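Local coordinates for protein putative gamma-hydroxymuconic semialdehyde dehydrogenase (Pseudomonas, PDB 4GO3) that probably oxidises gamma-hydroxymuconic semialdehyde as an NAD(P)+-dependent enzyme of the aldehyde dehydrogenase family, at residues 70-75 and 104-109; 143-148 and 170-175; 321-326 and 362-367. The protein carries 2 engineered substitutions. All coordinates share one frame; numbering follows the deposited sequence.

Overall arrangement
All three contacts are buried. Contact 1 is packing between helices 61-77 and 94-113 and has no hydrogen bond between its segments. Contact 2 joins strands 130-145 and 168-172 by backbone bonds and carries residues of the NAD(+) site at and just past the strand ends. Contact 3 brings together two largely irregular segments, with one backbone bond and two aromatic rings. Its centre lies about 19 Å from the chain centre, against about 16 Å for contact 1 and 11 Å for contact 2. No two contacts share a helix or strand. Helix 151-164, the crossover of contact 2, also touches contact 1. Contacts 2 and 3 meet directly where Trp-148 packs on Thr-324.

Contact 1 of 3, residues 70-75 and 104-109; sequences KLADRI and RTAACF
Helices 61-77 and 94-113 run almost antiparallel where Ala-72 meets Ala-106, with the two short axes 8.1 Å apart and 165° between their directions. Small alanine side chains at this point are consistent with the close approach, and their CA atoms lie 4.3 Å apart. Ala-72 CB faces the carbonyl O of Ala-106, and Ala-106 CB comes near the carbonyl O of Ala-72. On one side of this pair sits the Phe-109 ring. Leu-71 CD2 stands over the centre of its face, 3.6 Å from the centroid and 5° off the normal, a CH-pi contact. The anti position of Leu-71 CG to the backbone N (chi1 -178°) lets the methyl reach that face. Ile-75 uses two branches. Its CD1 meets Phe-109 CD2 at 3.7 Å and also touches Thr-105 CG2, while its CG2 packs on Ala-106 CB at 3.9 Å. Thr-105 OG1 turns back to its own helix and bonds Asp-101 O. Nearby, Asp-73 OD1 forms a salt bridge with Arg-110 NH2. The arrangement is antiparallel helix packing with small residues at the closest point, in the helical layer that packs with helices 151-164 and 179-191 of the coenzyme-binding domain of aldehyde dehydrogenases.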
loop_
_atom_site.group_PDB
_atom_site.type_symbol
_atom_site.label_atom_id
_atom_site.label_comp_id
_atom_site.label_asym_id
_atom_site.label_seq_id
_atom_site.Cartn_x
_atom_site.Cartn_y
_atom_site.Cartn_z
ATOM N N LYS A 70 -3.855 -1.890 -29.109
ATOM C CA LYS A 70 -4.703 -1.298 -30.125
ATOM C C LYS A 70 -5.081 0.091 -29.703
ATOM O O LYS A 70 -5.223 0.972 -30.522
ATOM C CB LYS A 70 -5.966 -2.106 -30.332
ATOM C CG LYS A 70 -5.764 -3.406 -31.029
ATOM C CD LYS A 70 -6.451 -3.426 -32.370
ATOM C CE LYS A 70 -7.946 -3.548 -32.250
ATOM N NZ LYS A 70 -8.585 -3.154 -33.540
ATOM N N LEU A 71 -5.252 0.292 -28.413
ATOM C CA LEU A 71 -5.613 1.614 -27.921
ATOM C C LEU A 71 -4.516 2.629 -28.190
ATOM O O LEU A 71 -4.787 3.736 -28.642
ATOM C CB LEU A 71 -5.940 1.586 -26.428
ATOM C CG LEU A 71 -6.376 2.946 -25.874
ATOM C CD1 LEU A 71 -7.682 3.369 -26.512
ATOM C CD2 LEU A 71 -6.512 2.863 -24.394
ATOM N N ALA A 72 -3.280 2.250 -27.904
ATOM C CA ALA A 72 -2.147 3.130 -28.173
ATOM C C ALA A 72 -2.163 3.568 -29.634
ATOM O O ALA A 72 -2.067 4.754 -29.935
ATOM C CB ALA A 72 -0.820 2.432 -27.819
ATOM N N ASP A 73 -2.268 2.608 -30.540
ATOM C CA ASP A 73 -2.271 2.896 -31.964
ATOM C C ASP A 73 -3.402 3.843 -32.268
ATOM O O ASP A 73 -3.204 4.870 -32.878
ATOM C CB ASP A 73 -2.450 1.624 -32.787
ATOM C CG ASP A 73 -1.180 0.818 -32.922
ATOM O OD1 ASP A 73 -0.101 1.320 -32.596
ATOM O OD2 ASP A 73 -1.274 -0.338 -33.348
ATOM N N ARG A 74 -4.594 3.484 -31.826
ATOM C CA ARG A 74 -5.773 4.292 -32.058
ATOM C C ARG A 74 -5.593 5.690 -31.526
ATOM O O ARG A 74 -6.070 6.643 -32.107
ATOM C CB ARG A 74 -6.985 3.648 -31.407
ATOM C CG ARG A 74 -8.290 4.302 -31.767
ATOM C CD ARG A 74 -8.544 4.208 -33.233
ATOM N NE ARG A 74 -9.795 4.837 -33.619
ATOM C CZ ARG A 74 -9.940 5.612 -34.683
ATOM N NH1 ARG A 74 -8.910 5.867 -35.462
ATOM N NH2 ARG A 74 -11.109 6.142 -34.961
ATOM N N ILE A 75 -4.908 5.805 -30.401
ATOM C CA ILE A 75 -4.668 7.099 -29.797
ATOM C C ILE A 75 -3.757 7.904 -30.678
ATOM O O ILE A 75 -3.921 9.093 -30.792
ATOM C CB ILE A 75 -4.068 6.982 -28.388
ATOM C CG1 ILE A 75 -5.172 6.761 -27.368
ATOM C CG2 ILE A 75 -3.296 8.219 -28.031
ATOM C CD1 ILE A 75 -4.683 6.230 -26.104
ATOM N N ARG A 104 2.925 10.647 -25.049
ATOM C CA ARG A 104 3.184 10.013 -23.772
ATOM C C ARG A 104 1.976 9.185 -23.355
ATOM O O ARG A 104 2.118 8.175 -22.707
ATOM C CB ARG A 104 3.551 11.056 -22.720
ATOM C CG ARG A 104 4.358 12.188 -23.253
ATOM C CD ARG A 104 5.498 12.511 -22.371
ATOM N NE ARG A 104 5.086 13.324 -21.241
ATOM C CZ ARG A 104 5.924 13.888 -20.385
ATOM N NH1 ARG A 104 7.224 13.735 -20.539
ATOM N NH2 ARG A 104 5.469 14.600 -19.381
ATOM N N THR A 105 0.778 9.573 -23.749
ATOM C CA THR A 105 -0.406 8.780 -23.467
ATOM C C THR A 105 -0.433 7.458 -24.196
ATOM O O THR A 105 -0.927 6.489 -23.691
ATOM C CB THR A 105 -1.658 9.498 -23.887
ATOM O OG1 THR A 105 -1.828 10.638 -23.071
ATOM C CG2 THR A 105 -2.821 8.627 -23.717
ATOM N N ALA A 106 0.062 7.425 -25.414
ATOM C CA ALA A 106 0.068 6.207 -26.176
ATOM C C ALA A 106 1.228 5.367 -25.720
ATOM O O ALA A 106 1.100 4.187 -25.482
ATOM C CB ALA A 106 0.200 6.525 -27.625
ATOM N N ALA A 107 2.374 5.997 -25.595
ATOM C CA ALA A 107 3.551 5.307 -25.141
ATOM C C ALA A 107 3.245 4.456 -23.929
ATOM O O ALA A 107 3.627 3.308 -23.873
ATOM C CB ALA A 107 4.630 6.306 -24.814
ATOM N N CYS A 108 2.570 5.047 -22.951
ATOM C CA CYS A 108 2.247 4.390 -21.693
ATOM C C CYS A 108 1.200 3.298 -21.837
ATOM O O CYS A 108 1.247 2.300 -21.166
ATOM C CB CYS A 108 1.783 5.416 -20.670
ATOM S SG CYS A 108 1.464 4.737 -19.104
ATOM N N PHE A 109 0.249 3.490 -22.719
ATOM C CA PHE A 109 -0.721 2.464 -22.975
ATOM C C PHE A 109 -0.049 1.371 -23.755
ATOM O O PHE A 109 -0.353 0.223 -23.580
ATOM C CB PHE A 109 -1.919 3.028 -23.728
ATOM C CG PHE A 109 -3.040 3.455 -22.833
ATOM C CD1 PHE A 109 -3.522 2.610 -21.874
ATOM C CD2 PHE A 109 -3.598 4.700 -22.941
ATOM C CE1 PHE A 109 -4.528 3.001 -21.066
ATOM C CE2 PHE A 109 -4.606 5.074 -22.134
ATOM C CZ PHE A 109 -5.068 4.229 -21.201
#

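Contact 2 of 3, residues 143-148 and 170-175; sequences AQIVPW and VIKPSE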
loop_
_atom_site.group_PDB
_atom_site.type_symbol
_atom_site.label_atom_id
_atom_site.label_comp_id
_atom_site.label_asym_id
_atom_site.label_seq_id
_atom_site.Cartn_x
_atom_site.Cartn_y
_atom_site.Cartn_z
ATOM N N ALA A 143 -10.904 2.190 -8.413
ATOM C CA ALA A 143 -11.379 3.554 -8.607
ATOM C C ALA A 143 -10.180 4.458 -8.811
ATOM O O ALA A 143 -9.149 4.316 -8.139
ATOM C CB ALA A 143 -12.213 4.024 -7.423
ATOM N N GLN A 144 -10.307 5.380 -9.755
ATOM C CA GLN A 144 -9.207 6.270 -10.073
ATOM C C GLN A 144 -9.679 7.710 -10.229
ATOM O O GLN A 144 -10.525 8.027 -11.062
ATOM C CB GLN A 144 -8.495 5.795 -11.337
ATOM C CG GLN A 144 -8.107 4.347 -11.252
ATOM C CD GLN A 144 -7.291 3.886 -12.436
ATOM O OE1 GLN A 144 -7.670 4.093 -13.587
ATOM N NE2 GLN A 144 -6.166 3.253 -12.160
ATOM N N ILE A 145 -9.115 8.582 -9.417
ATOM C CA ILE A 145 -9.421 9.989 -9.487
ATOM C C ILE A 145 -8.193 10.711 -10.037
ATOM O O ILE A 145 -7.117 10.609 -9.463
ATOM C CB ILE A 145 -9.773 10.527 -8.085
ATOM C CG1 ILE A 145 -10.946 9.729 -7.506
ATOM C CG2 ILE A 145 -10.038 12.033 -8.142
ATOM C CD1 ILE A 145 -11.292 10.045 -6.090
ATOM N N VAL A 146 -8.339 11.418 -11.154
ATOM C CA VAL A 146 -7.190 12.116 -11.730
ATOM C C VAL A 146 -7.400 13.617 -11.722
ATOM O O VAL A 146 -8.525 14.092 -11.794
ATOM C CB VAL A 146 -6.848 11.636 -13.171
ATOM C CG1 VAL A 146 -7.036 10.132 -13.296
ATOM C CG2 VAL A 146 -7.699 12.360 -14.187
ATOM N N PRO A 147 -6.309 14.374 -11.630
ATOM C CA PRO A 147 -6.401 15.827 -11.656
ATOM C C PRO A 147 -6.507 16.354 -13.087
ATOM O O PRO A 147 -6.530 15.606 -14.069
ATOM C CB PRO A 147 -5.070 16.274 -11.049
ATOM C CG PRO A 147 -4.318 15.030 -10.746
ATOM C CD PRO A 147 -4.920 13.937 -11.537
ATOM N N TRP A 148 -6.559 17.668 -13.187
ATOM C CA TRP A 148 -6.799 18.335 -14.444
ATOM C C TRP A 148 -5.534 18.810 -15.133
ATOM O O TRP A 148 -5.624 19.461 -16.174
ATOM C CB TRP A 148 -7.712 19.533 -14.199
ATOM C CG TRP A 148 -7.328 20.274 -12.958
ATOM C CD1 TRP A 148 -7.884 20.143 -11.721
ATOM C CD2 TRP A 148 -6.283 21.239 -12.825
ATOM N NE1 TRP A 148 -7.261 20.978 -10.827
ATOM C CE2 TRP A 148 -6.270 21.662 -11.480
ATOM C CE3 TRP A 148 -5.358 21.792 -13.710
ATOM C CZ2 TRP A 148 -5.372 22.616 -11.005
ATOM C CZ3 TRP A 148 -4.465 22.738 -13.235
ATOM C CH2 TRP A 148 -4.479 23.140 -11.902
ATOM N N VAL A 170 -13.331 2.270 -12.630
ATOM C CA VAL A 170 -14.166 3.429 -12.664
ATOM C C VAL A 170 -13.231 4.607 -12.457
ATOM O O VAL A 170 -12.641 4.769 -11.408
ATOM C CB VAL A 170 -15.241 3.379 -11.582
ATOM C CG1 VAL A 170 -16.269 4.448 -11.802
ATOM C CG2 VAL A 170 -15.903 2.063 -11.572
ATOM N N ILE A 171 -13.075 5.419 -13.485
ATOM C CA ILE A 171 -12.190 6.562 -13.410
ATOM C C ILE A 171 -12.959 7.860 -13.287
ATOM O O ILE A 171 -13.972 8.040 -13.913
ATOM C CB ILE A 171 -11.277 6.618 -14.628
ATOM C CG1 ILE A 171 -10.442 7.884 -14.592
ATOM C CG2 ILE A 171 -12.077 6.507 -15.905
ATOM C CD1 ILE A 171 -9.006 7.633 -14.755
ATOM N N LYS A 172 -12.479 8.764 -12.463
ATOM C CA LYS A 172 -13.124 10.042 -12.346
ATOM C C LYS A 172 -12.165 11.166 -12.683
ATOM O O LYS A 172 -11.286 11.471 -11.888
ATOM C CB LYS A 172 -13.654 10.215 -10.932
ATOM C CG LYS A 172 -14.422 11.503 -10.709
ATOM C CD LYS A 172 -14.389 11.909 -9.265
ATOM C CE LYS A 172 -13.543 13.122 -9.040
ATOM N NZ LYS A 172 -13.781 14.122 -10.080
ATOM N N PRO A 173 -12.320 11.795 -13.853
ATOM C CA PRO A 173 -11.486 12.939 -14.143
ATOM C C PRO A 173 -12.082 14.128 -13.481
ATOM O O PRO A 173 -13.106 14.006 -12.878
ATOM C CB PRO A 173 -11.657 13.085 -15.623
ATOM C CG PRO A 173 -11.994 11.857 -16.046
ATOM C CD PRO A 173 -12.891 11.301 -15.100
ATOM N N SER A 174 -11.468 15.276 -13.605
ATOM C CA SER A 174 -11.995 16.433 -12.949
ATOM C C SER A 174 -13.051 17.030 -13.793
ATOM O O SER A 174 -13.021 16.890 -14.966
ATOM C CB SER A 174 -10.909 17.412 -12.835
ATOM O OG SER A 174 -10.169 17.137 -13.942
ATOM N N GLU A 175 -13.996 17.663 -13.132
ATOM C CA GLU A 175 -15.066 18.357 -13.761
ATOM C C GLU A 175 -14.435 19.352 -14.684
ATOM O O GLU A 175 -15.082 19.917 -15.543
ATOM C CB GLU A 175 -15.795 19.091 -12.663
ATOM C CG GLU A 175 -15.359 18.631 -11.304
ATOM C CD GLU A 175 -14.433 19.582 -10.632
ATOM O OE1 GLU A 175 -13.365 19.140 -10.197
ATOM O OE2 GLU A 175 -14.772 20.766 -10.518
#
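Gln-144 and Ile-171 are paired on neighbouring parallel strands, with CA atoms 4.5 Å apart. The strands belong to a beta-alpha-beta unit in the Rossmann-like NAD(+) domain of aldehyde dehydrogenases. Three backbone bonds join them: Gln-144 N to Val-170 O, Lys-172 N to Gln-144 O, and Val-146 N to Lys-172 O at 3.0 Å. Ile-171 CD1 reaches Val-146 CG1 and, on the same face of the sheet, Gln-144 CB, at 3.5 and 3.9 Å. On the other face Ile-145 CG2 touches Lys-172 CE at 3.8 Å. Past the strands, Ser-174 OG lies against Trp-148 CB at 3.4 Å. Lys-172 at the strand end, and Val-146, Trp-148 and Glu-175 in the loops beyond, are NAD(+)-binding residues. Farther out, Gln-144 NE2 bonds Lys-158 O and Tyr-467 OH, which probably fixes its amide, and Ser-174 OG bonds Thr-177 OG1. Lys-172 bends at chi3 and chi4, and this carries its amine to two carbonyls. An alanine here would probably leave the carbonyls of Pro-173 and Gly-203 without this donor and remove an NAD(+) contact. Lys-172 NZ hydrogen-bonds Pro-173 O at 2.9 Å, from above the plane of that carbonyl.

Contact 3 of 3, residues 321-326 and 362-367; sequences GPLTSA and FYVEPT
Pro-322 and Tyr-363 lead the ring contacts. Pro-322 CB sits 3.6 Å from the centroid of the Tyr-363 ring and 2° off its normal, a CH-pi contact, and CG lies over the same face toward CZ. The second ring, Phe-362, is covered on one face by the start of helix 326-341. Ala-326 N stands 3.3 Å above its plane over the centre. Ala-326 CB makes a CH-pi contact off to one side, 29° from the normal. With CG anti to its carbonyl carbon (chi1 -38°), Phe-362 lays this face against Ala-326, while the carbonyl O atoms of Leu-323 and Thr-324 meet the ring edge. Among aliphatic groups, Leu-323 CD1 touches Val-364 CG2 at 4.1 Å. One hydrogen bond joins the segments, from Leu-323 N to Phe-362 O at 2.9 Å, with the donor above the carbonyl plane. Around the contact, Ser-325 OG caps Arg-328 N at the helix start, Gln-279 OE1 takes the Thr-324 N-H, and His-26 meets the Tyr-363 ring. The two loops meet mainly through ring faces, with one backbone bond; Thr-324, in the same loop as Pro-322, packs against Trp-148 of the NAD(+) site.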
loop_
_atom_site.group_PDB
_atom_site.type_symbol
_atom_site.label_atom_id
_atom_site.label_comp_id
_atom_site.label_asym_id
_atom_site.label_seq_id
_atom_site.Cartn_x
_atom_site.Cartn_y
_atom_site.Cartn_z
ATOM N N GLY A 321 0.519 28.340 -22.148
ATOM C CA GLY A 321 -0.864 28.727 -22.261
ATOM C C GLY A 321 -1.336 29.266 -20.946
ATOM O O GLY A 321 -0.548 29.691 -20.133
ATOM N N PRO A 322 -2.633 29.249 -20.726
ATOM C CA PRO A 322 -3.172 29.727 -19.454
ATOM C C PRO A 322 -3.144 28.609 -18.435
ATOM O O PRO A 322 -2.964 27.455 -18.826
ATOM C CB PRO A 322 -4.635 30.020 -19.785
ATOM C CG PRO A 322 -4.869 29.520 -21.184
ATOM C CD PRO A 322 -3.692 28.737 -21.610
ATOM N N LEU A 323 -3.325 28.937 -17.158
ATOM C CA LEU A 323 -3.592 27.914 -16.161
ATOM C C LEU A 323 -4.953 27.408 -16.550
ATOM O O LEU A 323 -5.688 28.117 -17.222
ATOM C CB LEU A 323 -3.612 28.496 -14.753
ATOM C CG LEU A 323 -2.355 29.255 -14.368
ATOM C CD1 LEU A 323 -2.227 29.313 -12.868
ATOM C CD2 LEU A 323 -1.161 28.549 -14.971
ATOM N N THR A 324 -5.303 26.191 -16.150
ATOM C CA THR A 324 -6.509 25.588 -16.703
ATOM C C THR A 324 -7.804 26.010 -15.985
ATOM O O THR A 324 -8.893 25.874 -16.535
ATOM C CB THR A 324 -6.389 24.062 -16.816
ATOM O OG1 THR A 324 -7.163 23.442 -15.789
ATOM C CG2 THR A 324 -4.954 23.645 -16.703
ATOM N N SER A 325 -7.686 26.541 -14.778
ATOM C CA SER A 325 -8.868 27.067 -14.092
ATOM C C SER A 325 -8.669 28.487 -13.569
ATOM O O SER A 325 -7.571 28.880 -13.180
ATOM C CB SER A 325 -9.316 26.152 -12.946
ATOM O OG SER A 325 -8.693 26.535 -11.733
ATOM N N ALA A 326 -9.754 29.249 -13.560
ATOM C CA ALA A 326 -9.741 30.604 -13.023
ATOM C C ALA A 326 -9.329 30.599 -11.557
ATOM O O ALA A 326 -8.553 31.439 -11.116
ATOM C CB ALA A 326 -11.086 31.233 -13.181
ATOM N N PHE A 362 -7.147 32.521 -18.224
ATOM C CA PHE A 362 -6.561 32.432 -16.899
ATOM C C PHE A 362 -5.072 32.394 -17.023
ATOM O O PHE A 362 -4.425 31.488 -16.492
ATOM C CB PHE A 362 -7.034 31.171 -16.188
ATOM C CG PHE A 362 -8.460 30.835 -16.457
ATOM C CD1 PHE A 362 -9.447 31.801 -16.323
ATOM C CD2 PHE A 362 -8.821 29.551 -16.839
ATOM C CE1 PHE A 362 -10.767 31.493 -16.570
ATOM C CE2 PHE A 362 -10.132 29.231 -17.085
ATOM C CZ PHE A 362 -11.112 30.199 -16.951
ATOM N N TYR A 363 -4.527 33.363 -17.747
ATOM C CA TYR A 363 -3.087 33.403 -17.986
ATOM C C TYR A 363 -2.316 33.982 -16.793
ATOM O O TYR A 363 -2.820 34.827 -16.069
ATOM C CB TYR A 363 -2.785 34.185 -19.263
ATOM C CG TYR A 363 -3.256 33.515 -20.522
ATOM C CD1 TYR A 363 -2.405 32.701 -21.269
ATOM C CD2 TYR A 363 -4.549 33.698 -20.973
ATOM C CE1 TYR A 363 -2.841 32.095 -22.435
ATOM C CE2 TYR A 363 -4.994 33.097 -22.128
ATOM C CZ TYR A 363 -4.141 32.300 -22.854
ATOM O OH TYR A 363 -4.591 31.695 -23.997
ATOM N N VAL A 364 -1.096 33.508 -16.591
ATOM C CA VAL A 364 -0.204 34.095 -15.613
ATOM C C VAL A 364 1.168 34.087 -16.234
ATOM O O VAL A 364 1.567 33.108 -16.852
ATOM C CB VAL A 364 -0.185 33.310 -14.299
ATOM C CG1 VAL A 364 0.858 33.872 -13.347
ATOM C CG2 VAL A 364 -1.556 33.311 -13.660
ATOM N N GLU A 365 1.900 35.173 -16.080
ATOM C CA GLU A 365 3.207 35.274 -16.694
ATOM C C GLU A 365 4.213 34.352 -16.055
ATOM O O GLU A 365 4.253 34.221 -14.840
ATOM C CB GLU A 365 3.699 36.696 -16.592
ATOM C CG GLU A 365 2.760 37.686 -17.182
ATOM C CD GLU A 365 3.443 38.961 -17.541
ATOM O OE1 GLU A 365 4.296 39.417 -16.772
ATOM O OE2 GLU A 365 3.126 39.501 -18.605
ATOM N N PRO A 366 5.050 33.726 -16.879
ATOM C CA PRO A 366 6.138 32.921 -16.325
ATOM C C PRO A 366 6.813 33.746 -15.228
ATOM O O PRO A 366 7.358 34.832 -15.507
ATOM C CB PRO A 366 7.074 32.753 -17.511
ATOM C CG PRO A 366 6.205 32.892 -18.705
ATOM C CD PRO A 366 5.123 33.837 -18.344
ATOM N N THR A 367 6.751 33.248 -13.995
ATOM C CA THR A 367 7.133 34.041 -12.838
ATOM C C THR A 367 8.351 33.445 -12.127
ATOM O O THR A 367 8.478 32.227 -11.983
ATOM C CB THR A 367 5.954 34.162 -11.860
ATOM O OG1 THR A 367 4.897 34.899 -12.485
ATOM C CG2 THR A 367 6.383 34.880 -10.603
#